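Local coordinates for transposon Tn7 transposition protein TnsA (Escherichia coli, PDB 1F1Z) that cuts the 5' DNA strands at the ends of transposon Tn7 with magnesium or manganese ions, and forms the transposase together with TnsB, at residues E81-L86 with D114-C119; A128-P133 with I158-F163. All coordinates share one frame; numbering follows the deposited sequence.

Contacts 1 and 2 lie in one four-stranded mixed sheet, their centres about 10 Å apart. Contact 1 joins strand 76-84, at one end of the strand order, to strand 112-119. Contact 2 joins strand 126-131 to strand 160-163, at the other end. The two inner strands are neighbours, and F115 O and I129 N link them. Contact 1 is the more buried, with one backbone bond between its segments. Contact 2 is partly buried and runs as a regular parallel pair with five. Each supplies one magnesium site. The carboxylate of D114 holds the first ion, and Q130 and V131 hold the second. Water 4 binds both ions.

Contact 1 (E81-L86 with D114-C119); sequences EQFPLL and DFLVDC. With MG (magnesium ion), chain C.
E81 and F115 face each other as an antiparallel non-hydrogen-bonded pair, their CA atoms 4.3 Å apart, just where both chains turn a corner. One backbone bond follows, from Q82 N to D114 O at 2.8 Å. On the F115 side of the sheet, E81 CB meets the F115 ring obliquely, 3.8 Å from F115 CE2. The E81 carboxylate turns off to R54 and H56. F83 and L116 point the same way, side by side. L116 CG sits over the centre of the F83 ring, 4.3 Å from the centroid, as a CH-pi contact. W153 of helix 140-155 touches both. D114 and F115 both face I129, a classic beta bulge in the restriction endonuclease fold, and the active-site aspartate stands at it. D114 OD1 binds magnesium at 2.3 Å, and five waters complete the shell. With CG beside its backbone N (chi1 -37°) and a bend at chi2, Q82 brings OE1 to the ion's shell. Q82 OE1 accepts a hydrogen bond from water 2 at 2.7 Å. It accepts another from water 1. Both waters are ligands of the ion, so Q82 acts in the second shell. Its NE2 bonds to E63, another active-site residue. D114 OD2 accepts from V131 N.

Contact 2 (A128-P133 with I158-F163); sequences AIQVKP and IPWFIF. With MG (magnesium ion), chain D.
A128 starts a parallel pairing with W160, and the two strand segments run 25° apart. A128 N donates to P159 O at 2.9 Å, and A128 O accepts from F161 N. The methyl of A128 meets the indole edge near its plane, with CB 3.8 Å from W160 CD1. I129 points to the other face of the sheet. Its CG2 and CD1 meet the F163 ring obliquely, with I129 CD1 3.7 Å from F163 CE1. Q130 bonds through N to F161 O and through O to F163 N. Q130 CB rests 3.8 Å from W160 CZ2. The CG of Q130 is anti to its own backbone N (chi1 171°) and the chain bends at chi2, which takes the amide away from strand 160-163 to the metal. Q130 OE1 binds magnesium at 2.2 Å, and Q130 NE2 bonds to E149. V131 O binds the same magnesium at 2.1 Å, and waters 4, 6 and 7 are the other ligands. K132 N donates to F163 O. The side chain of the active-site K132 bends at chi4. K132 NZ lies 2.9 Å from water 6 and donates to it. W160 NE1 also bonds to E149, so replacing the indole with an alanine would probably leave the A128 methyl and Q130 CB poorly covered and E149 without one of its donors. The segments belong to a beta-alpha-beta unit. Helix 140-155 covers the A128 and Q130 face, where W153 meets the W160 ring nearly parallel. On the other face, V131 packs on F115 of strand 112-119 and on helix 61-72.

Contact 1 (E81-L86 with D114-C119)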
# COMPACT_ATOMS: atom_id res chain seq x y z
N GLU A 81 -6.65 -1.97 -3.18
CA GLU A 81 -6.59 -0.53 -2.99
C GLU A 81 -7.39 0.26 -4.04
O GLU A 81 -7.67 -0.25 -5.13
CB GLU A 81 -5.12 -0.05 -2.94
CG GLU A 81 -4.38 -0.03 -4.28
CD GLU A 81 -3.88 -1.39 -4.74
OE1 GLU A 81 -3.22 -1.43 -5.80
OE2 GLU A 81 -4.11 -2.41 -4.07
N GLN A 82 -7.73 1.50 -3.70
CA GLN A 82 -8.52 2.38 -4.56
C GLN A 82 -9.73 1.62 -5.13
O GLN A 82 -9.95 1.58 -6.33
CB GLN A 82 -7.66 2.94 -5.69
CG GLN A 82 -6.22 3.27 -5.30
CD GLN A 82 -6.10 4.30 -4.18
OE1 GLN A 82 -6.98 5.14 -3.98
NE2 GLN A 82 -4.99 4.26 -3.48
N PHE A 83 -10.51 1.02 -4.23
CA PHE A 83 -11.68 0.24 -4.60
C PHE A 83 -12.88 1.16 -4.90
O PHE A 83 -13.31 1.95 -4.06
CB PHE A 83 -12.02 -0.72 -3.47
CG PHE A 83 -13.08 -1.71 -3.81
CD1 PHE A 83 -12.74 -2.91 -4.42
CD2 PHE A 83 -14.41 -1.44 -3.53
CE1 PHE A 83 -13.72 -3.84 -4.74
CE2 PHE A 83 -15.41 -2.37 -3.84
CZ PHE A 83 -15.07 -3.57 -4.45
N PRO A 84 -13.45 1.03 -6.12
CA PRO A 84 -14.60 1.82 -6.58
C PRO A 84 -15.93 1.44 -5.95
O PRO A 84 -16.25 0.25 -5.79
CB PRO A 84 -14.60 1.55 -8.08
CG PRO A 84 -14.18 0.10 -8.14
CD PRO A 84 -13.03 0.06 -7.14
N LEU A 85 -16.72 2.46 -5.62
CA LEU A 85 -18.03 2.26 -5.02
C LEU A 85 -19.07 2.40 -6.14
O LEU A 85 -19.03 3.36 -6.92
CB LEU A 85 -18.26 3.32 -3.94
CG LEU A 85 -17.10 3.58 -2.97
CD1 LEU A 85 -17.47 4.70 -2.00
CD2 LEU A 85 -16.75 2.32 -2.22
N LEU A 86 -19.98 1.43 -6.25
CA LEU A 86 -21.00 1.44 -7.29
C LEU A 86 -21.76 2.76 -7.36
O LEU A 86 -22.44 3.16 -6.41
CB LEU A 86 -21.96 0.27 -7.09
CG LEU A 86 -22.98 -0.04 -8.19
CD1 LEU A 86 -22.30 -0.19 -9.55
CD2 LEU A 86 -23.72 -1.31 -7.82
N ASP A 114 -10.09 3.81 -0.10
CA ASP A 114 -8.65 3.62 -0.20
C ASP A 114 -8.20 2.16 -0.15
O ASP A 114 -7.36 1.75 -0.95
CB ASP A 114 -7.93 4.50 0.82
CG ASP A 114 -8.07 6.00 0.53
OD1 ASP A 114 -8.52 6.37 -0.58
OD2 ASP A 114 -7.75 6.83 1.42
N PHE A 115 -8.80 1.37 0.74
CA PHE A 115 -8.46 -0.06 0.86
C PHE A 115 -9.66 -0.94 1.19
O PHE A 115 -10.47 -0.60 2.07
CB PHE A 115 -7.43 -0.30 1.97
CG PHE A 115 -6.10 0.33 1.73
CD1 PHE A 115 -5.77 1.54 2.35
CD2 PHE A 115 -5.16 -0.28 0.90
CE1 PHE A 115 -4.53 2.12 2.15
CE2 PHE A 115 -3.92 0.30 0.69
CZ PHE A 115 -3.61 1.51 1.32
N LEU A 116 -9.78 -2.05 0.48
CA LEU A 116 -10.83 -3.03 0.75
C LEU A 116 -9.95 -4.25 1.05
O LEU A 116 -9.15 -4.66 0.20
CB LEU A 116 -11.73 -3.26 -0.47
CG LEU A 116 -12.97 -4.16 -0.30
CD1 LEU A 116 -12.61 -5.61 -0.44
CD2 LEU A 116 -13.65 -3.91 1.03
N VAL A 117 -10.01 -4.76 2.27
CA VAL A 117 -9.18 -5.90 2.62
C VAL A 117 -9.93 -7.12 3.13
O VAL A 117 -10.95 -6.99 3.81
CB VAL A 117 -8.01 -5.48 3.58
CG1 VAL A 117 -8.31 -4.16 4.24
CG2 VAL A 117 -7.75 -6.54 4.63
N ASP A 118 -9.46 -8.30 2.72
CA ASP A 118 -10.04 -9.59 3.11
C ASP A 118 -9.14 -10.25 4.16
O ASP A 118 -7.91 -10.12 4.11
CB ASP A 118 -10.17 -10.51 1.89
CG ASP A 118 -11.09 -9.95 0.82
OD1 ASP A 118 -12.28 -10.31 0.81
OD2 ASP A 118 -10.62 -9.16 -0.03
N CYS A 119 -9.76 -10.98 5.09
CA CYS A 119 -9.03 -11.65 6.17
C CYS A 119 -9.31 -13.14 6.24
O CYS A 119 -10.31 -13.62 5.71
CB CYS A 119 -9.38 -11.02 7.50
SG CYS A 119 -9.03 -9.28 7.57
MG MG C . -9.06 7.97 -2.17
O HOH W 1 -7.02 7.58 -2.36
O HOH W 2 -9.34 6.35 -3.32
O HOH W 3 -9.06 9.48 -3.52
O HOH W 4 -8.62 9.96 -0.63
O HOH W 5 -11.03 8.10 -1.36

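Contact 2 (A128-P133 with I158-F163)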
# COMPACT_ATOMS: atom_id res chain seq x y z
N ALA A 128 -13.21 -2.31 5.21
CA ALA A 128 -12.75 -1.23 4.34
C ALA A 128 -12.07 -0.14 5.15
O ALA A 128 -12.39 0.06 6.32
CB ALA A 128 -13.93 -0.65 3.58
N ILE A 129 -11.18 0.60 4.49
CA ILE A 129 -10.43 1.68 5.13
C ILE A 129 -10.31 2.92 4.26
O ILE A 129 -10.06 2.82 3.06
CB ILE A 129 -8.99 1.23 5.49
CG1 ILE A 129 -9.02 0.04 6.45
CG2 ILE A 129 -8.24 2.38 6.16
CD1 ILE A 129 -7.66 -0.51 6.75
N GLN A 130 -10.53 4.09 4.86
CA GLN A 130 -10.37 5.35 4.16
C GLN A 130 -9.25 6.05 4.89
O GLN A 130 -9.30 6.23 6.09
CB GLN A 130 -11.63 6.22 4.21
CG GLN A 130 -11.42 7.66 3.65
CD GLN A 130 -10.87 7.70 2.21
OE1 GLN A 130 -9.88 8.40 1.91
NE2 GLN A 130 -11.51 6.95 1.33
N VAL A 131 -8.21 6.39 4.15
CA VAL A 131 -7.06 7.09 4.71
C VAL A 131 -7.18 8.60 4.44
O VAL A 131 -7.40 9.02 3.28
CB VAL A 131 -5.73 6.56 4.10
CG1 VAL A 131 -4.55 7.20 4.79
CG2 VAL A 131 -5.67 5.05 4.23
N LYS A 132 -7.04 9.40 5.49
CA LYS A 132 -7.10 10.85 5.39
C LYS A 132 -6.36 11.52 6.54
O LYS A 132 -6.34 11.00 7.66
CB LYS A 132 -8.56 11.35 5.39
CG LYS A 132 -9.17 11.32 4.01
CD LYS A 132 -10.54 11.93 3.98
CE LYS A 132 -11.09 11.93 2.56
NZ LYS A 132 -10.23 12.69 1.61
N PRO A 133 -5.64 12.61 6.24
CA PRO A 133 -4.91 13.29 7.32
C PRO A 133 -5.93 13.95 8.28
O PRO A 133 -6.96 14.48 7.83
CB PRO A 133 -4.04 14.31 6.58
CG PRO A 133 -4.66 14.45 5.22
CD PRO A 133 -5.25 13.11 4.91
N ILE A 158 -20.26 -4.17 6.07
CA ILE A 158 -18.82 -4.39 6.01
C ILE A 158 -18.22 -3.29 6.87
O ILE A 158 -18.42 -2.11 6.59
CB ILE A 158 -18.29 -4.27 4.56
CG1 ILE A 158 -18.74 -5.48 3.73
CG2 ILE A 158 -16.78 -4.19 4.54
CD1 ILE A 158 -18.42 -5.38 2.27
N PRO A 159 -17.53 -3.65 7.95
CA PRO A 159 -16.91 -2.67 8.84
C PRO A 159 -16.03 -1.71 8.04
O PRO A 159 -15.28 -2.14 7.17
CB PRO A 159 -16.07 -3.54 9.76
CG PRO A 159 -16.83 -4.81 9.82
CD PRO A 159 -17.20 -5.02 8.39
N TRP A 160 -16.13 -0.42 8.34
CA TRP A 160 -15.36 0.61 7.65
C TRP A 160 -14.71 1.47 8.73
O TRP A 160 -15.27 1.66 9.81
CB TRP A 160 -16.30 1.46 6.78
CG TRP A 160 -15.68 2.68 6.12
CD1 TRP A 160 -14.99 2.71 4.92
CD2 TRP A 160 -15.80 4.03 6.55
NE1 TRP A 160 -14.70 4.01 4.59
CE2 TRP A 160 -15.19 4.85 5.57
CE3 TRP A 160 -16.38 4.65 7.66
CZ2 TRP A 160 -15.13 6.23 5.68
CZ3 TRP A 160 -16.33 6.04 7.77
CH2 TRP A 160 -15.71 6.81 6.78
N PHE A 161 -13.51 1.98 8.44
CA PHE A 161 -12.80 2.81 9.41
C PHE A 161 -12.00 3.91 8.71
O PHE A 161 -11.71 3.82 7.52
CB PHE A 161 -11.84 1.94 10.23
CG PHE A 161 -12.48 0.70 10.81
CD1 PHE A 161 -12.57 -0.46 10.05
CD2 PHE A 161 -13.00 0.71 12.10
CE1 PHE A 161 -13.18 -1.61 10.57
CE2 PHE A 161 -13.61 -0.44 12.62
CZ PHE A 161 -13.70 -1.59 11.86
N ILE A 162 -11.68 4.96 9.46
CA ILE A 162 -10.89 6.06 8.92
C ILE A 162 -9.52 6.01 9.60
O ILE A 162 -9.45 6.00 10.82
CB ILE A 162 -11.53 7.44 9.25
CG1 ILE A 162 -12.88 7.60 8.54
CG2 ILE A 162 -10.60 8.57 8.84
CD1 ILE A 162 -13.52 8.95 8.77
N PHE A 163 -8.46 5.94 8.81
CA PHE A 163 -7.11 5.94 9.38
C PHE A 163 -6.41 7.25 9.02
O PHE A 163 -6.38 7.66 7.85
CB PHE A 163 -6.29 4.72 8.91
CG PHE A 163 -6.63 3.43 9.64
CD1 PHE A 163 -6.11 2.21 9.21
CD2 PHE A 163 -7.51 3.43 10.74
CE1 PHE A 163 -6.44 1.01 9.85
CE2 PHE A 163 -7.84 2.23 11.39
CZ PHE A 163 -7.31 1.02 10.94
MG MG D . -8.11 9.46 1.30
O HOH W 6 -7.60 11.54 1.25
O HOH W 4 -8.62 9.96 -0.63
O HOH W 7 -6.21 8.81 0.99